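Local coordinates for superoxide dismutase (Anaplasma phagocytophilum, PDB 3JS4), which probably protects the cell by converting superoxide radicals into oxygen and hydrogen peroxide at an iron centre, at residues S26-E31 with R44-H49. Residues are numbered along the deposited sequence; the frame is centred on the assembly and turned at random.
With FE (Fe (III) ion), chain E.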
loop_
_atom_site.group_PDB
_atom_site.type_symbol
_atom_site.label_atom_id
_atom_site.label_comp_id
_atom_site.label_asym_id
_atom_site.label_seq_id
_atom_site.Cartn_x
_atom_site.Cartn_y
_atom_site.Cartn_z
ATOM N N SER A 26 -13.248 -4.252 3.786
ATOM C CA SER A 26 -12.719 -5.534 4.304
ATOM C C SER A 26 -12.138 -5.374 5.697
ATOM O O SER A 26 -11.488 -4.365 5.981
ATOM C CB SER A 26 -11.639 -6.086 3.371
ATOM O OG SER A 26 -12.247 -6.513 2.165
ATOM N N ASP A 27 -12.361 -6.374 6.548
ATOM C CA ASP A 27 -11.887 -6.357 7.931
ATOM C C ASP A 27 -10.388 -6.133 8.005
ATOM O O ASP A 27 -9.638 -6.664 7.185
ATOM C CB ASP A 27 -12.169 -7.695 8.618
ATOM C CG ASP A 27 -13.645 -7.958 8.818
ATOM O OD1 ASP A 27 -14.472 -7.032 8.668
ATOM O OD2 ASP A 27 -13.963 -9.112 9.134
ATOM N N LEU A 28 -9.961 -5.370 9.001
ATOM C CA LEU A 28 -8.535 -5.314 9.358
ATOM C C LEU A 28 -7.985 -6.682 9.783
ATOM O O LEU A 28 -8.714 -7.483 10.357
ATOM C CB LEU A 28 -8.323 -4.333 10.507
ATOM C CG LEU A 28 -8.501 -2.848 10.200
ATOM C CD1 LEU A 28 -8.220 -2.037 11.472
ATOM C CD2 LEU A 28 -7.565 -2.388 9.034
ATOM N N PRO A 29 -6.686 -6.937 9.539
ATOM C CA PRO A 29 -6.096 -8.173 10.044
ATOM C C PRO A 29 -5.796 -8.156 11.556
ATOM O O PRO A 29 -5.268 -9.123 12.073
ATOM C CB PRO A 29 -4.784 -8.317 9.239
ATOM C CG PRO A 29 -4.669 -7.134 8.365
ATOM C CD PRO A 29 -5.729 -6.130 8.761
ATOM N N TYR A 30 -6.122 -7.072 12.255
ATOM C CA TYR A 30 -5.754 -6.901 13.667
ATOM C C TYR A 30 -6.748 -5.894 14.257
ATOM O O TYR A 30 -7.504 -5.242 13.509
ATOM C CB TYR A 30 -4.293 -6.397 13.806
ATOM C CG TYR A 30 -3.867 -5.486 12.645
ATOM C CD1 TYR A 30 -4.342 -4.174 12.562
ATOM C CD2 TYR A 30 -3.025 -5.946 11.620
ATOM C CE1 TYR A 30 -4.004 -3.328 11.502
ATOM C CE2 TYR A 30 -2.663 -5.085 10.524
ATOM C CZ TYR A 30 -3.176 -3.783 10.489
ATOM O OH TYR A 30 -2.891 -2.921 9.468
ATOM N N GLU A 31 -6.746 -5.770 15.582
ATOM C CA GLU A 31 -7.637 -4.853 16.302
ATOM C C GLU A 31 -7.078 -3.419 16.355
ATOM O O GLU A 31 -7.820 -2.447 16.487
ATOM C CB GLU A 31 -7.834 -5.352 17.737
ATOM C CG GLU A 31 -8.618 -6.638 17.814
ATOM C CD GLU A 31 -9.266 -6.863 19.173
ATOM O OE1 GLU A 31 -8.810 -6.277 20.195
ATOM O OE2 GLU A 31 -10.244 -7.632 19.218
ATOM N N ARG A 44 -10.157 7.021 12.137
ATOM C CA ARG A 44 -10.404 8.005 11.105
ATOM C C ARG A 44 -9.906 7.559 9.708
ATOM O O ARG A 44 -10.605 7.749 8.702
ATOM C CB ARG A 44 -9.828 9.353 11.542
ATOM C CG ARG A 44 -10.133 10.527 10.610
ATOM C CD ARG A 44 -11.623 10.810 10.359
ATOM N NE ARG A 44 -12.452 10.840 11.566
ATOM C CZ ARG A 44 -13.692 11.351 11.608
ATOM N NH1 ARG A 44 -14.241 11.889 10.519
ATOM N NH2 ARG A 44 -14.378 11.352 12.748
ATOM N N HIS A 45 -8.745 6.912 9.651
ATOM C CA HIS A 45 -8.177 6.491 8.373
ATOM C C HIS A 45 -9.006 5.361 7.768
ATOM O O HIS A 45 -9.327 5.369 6.580
ATOM C CB HIS A 45 -6.732 6.015 8.600
ATOM C CG HIS A 45 -5.918 5.923 7.348
ATOM N ND1 HIS A 45 -4.556 5.702 7.370
ATOM C CD2 HIS A 45 -6.260 6.048 6.042
ATOM C CE1 HIS A 45 -4.101 5.659 6.128
ATOM N NE2 HIS A 45 -5.110 5.877 5.306
ATOM N N TYR A 46 -9.376 4.396 8.613
ATOM C CA TYR A 46 -10.092 3.196 8.168
ATOM C C TYR A 46 -11.603 3.407 8.029
ATOM O O TYR A 46 -12.143 3.194 6.952
ATOM C CB TYR A 46 -9.793 2.034 9.126
ATOM C CG TYR A 46 -10.486 0.713 8.820
ATOM C CD1 TYR A 46 -10.197 -0.017 7.652
ATOM C CD2 TYR A 46 -11.385 0.162 9.734
ATOM C CE1 TYR A 46 -10.827 -1.275 7.415
ATOM C CE2 TYR A 46 -12.013 -1.078 9.497
ATOM C CZ TYR A 46 -11.732 -1.778 8.336
ATOM O OH TYR A 46 -12.369 -2.988 8.129
ATOM N N ASN A 47 -12.272 3.816 9.110
ATOM C CA ASN A 47 -13.731 4.023 9.084
ATOM C C ASN A 47 -14.143 5.364 8.468
ATOM O O ASN A 47 -15.324 5.591 8.204
ATOM C CB ASN A 47 -14.359 3.854 10.481
ATOM C CG ASN A 47 -14.160 2.461 11.043
ATOM O OD1 ASN A 47 -14.517 1.456 10.414
ATOM N ND2 ASN A 47 -13.568 2.385 12.233
ATOM N N GLY A 48 -13.167 6.242 8.264
ATOM C CA GLY A 48 -13.392 7.531 7.602
ATOM C C GLY A 48 -12.974 7.451 6.133
ATOM O O GLY A 48 -13.829 7.397 5.247
ATOM N N HIS A 49 -11.664 7.495 5.874
ATOM C CA HIS A 49 -11.159 7.574 4.475
ATOM C C HIS A 49 -11.430 6.300 3.673
ATOM O O HIS A 49 -12.002 6.361 2.594
ATOM C CB HIS A 49 -9.659 7.894 4.439
ATOM C CG HIS A 49 -9.308 9.246 4.977
ATOM N ND1 HIS A 49 -9.127 10.347 4.163
ATOM C CD2 HIS A 49 -9.120 9.677 6.247
ATOM C CE1 HIS A 49 -8.805 11.389 4.902
ATOM N NE2 HIS A 49 -8.803 11.016 6.172
HETATM FE FE FE E . -4.886 6.731 3.187
HETATM O O HOH W 1 -4.479 7.391 1.075
#
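The phenol of Tyr46 reaches from helix 39-60 to the loop 26-31, and every close contact between 26-31 and 44-49 involves it. With CG anti to the backbone N (chi1 179°), the side chain reaches straight out from the helix until OH donates a hydrogen bond to Ser26 O, 2.7 Å away. That oxygen lies at the ring edge, in the ring plane, yet the hydroxyl stands 48° out of the carbonyl plane, off the lone-pair directions. The tight part is a CH-pi contact: Leu28 sets its branch carbon over the centre of one face of the ring, CG 3.8 Å from the Tyr46 centroid and 9° off the normal. Leu28 CD2 lies toward the CD1-CE1 side of the ring, 3.8 Å from Tyr46 CD1. Close by, Asp27 CA sits 3.4 Å from Tyr46 OH. Trp105 of helix 89-106 touches both Leu28 and the Tyr46 ring, the latter edge-to-face. The Asp27 side chain marks the loose side: it leaves the backbone heading away from the helix, and the residue is exposed to solvent. One residue back along the helix, His45 NE2 binds the iron at 2.3 Å, with His101, Asp186, His190 and a water completing the sphere. The loop thus packs on a helix that supplies a metal ligand, within the N-terminal alpha-hairpin domain of the iron/manganese superoxide dismutases.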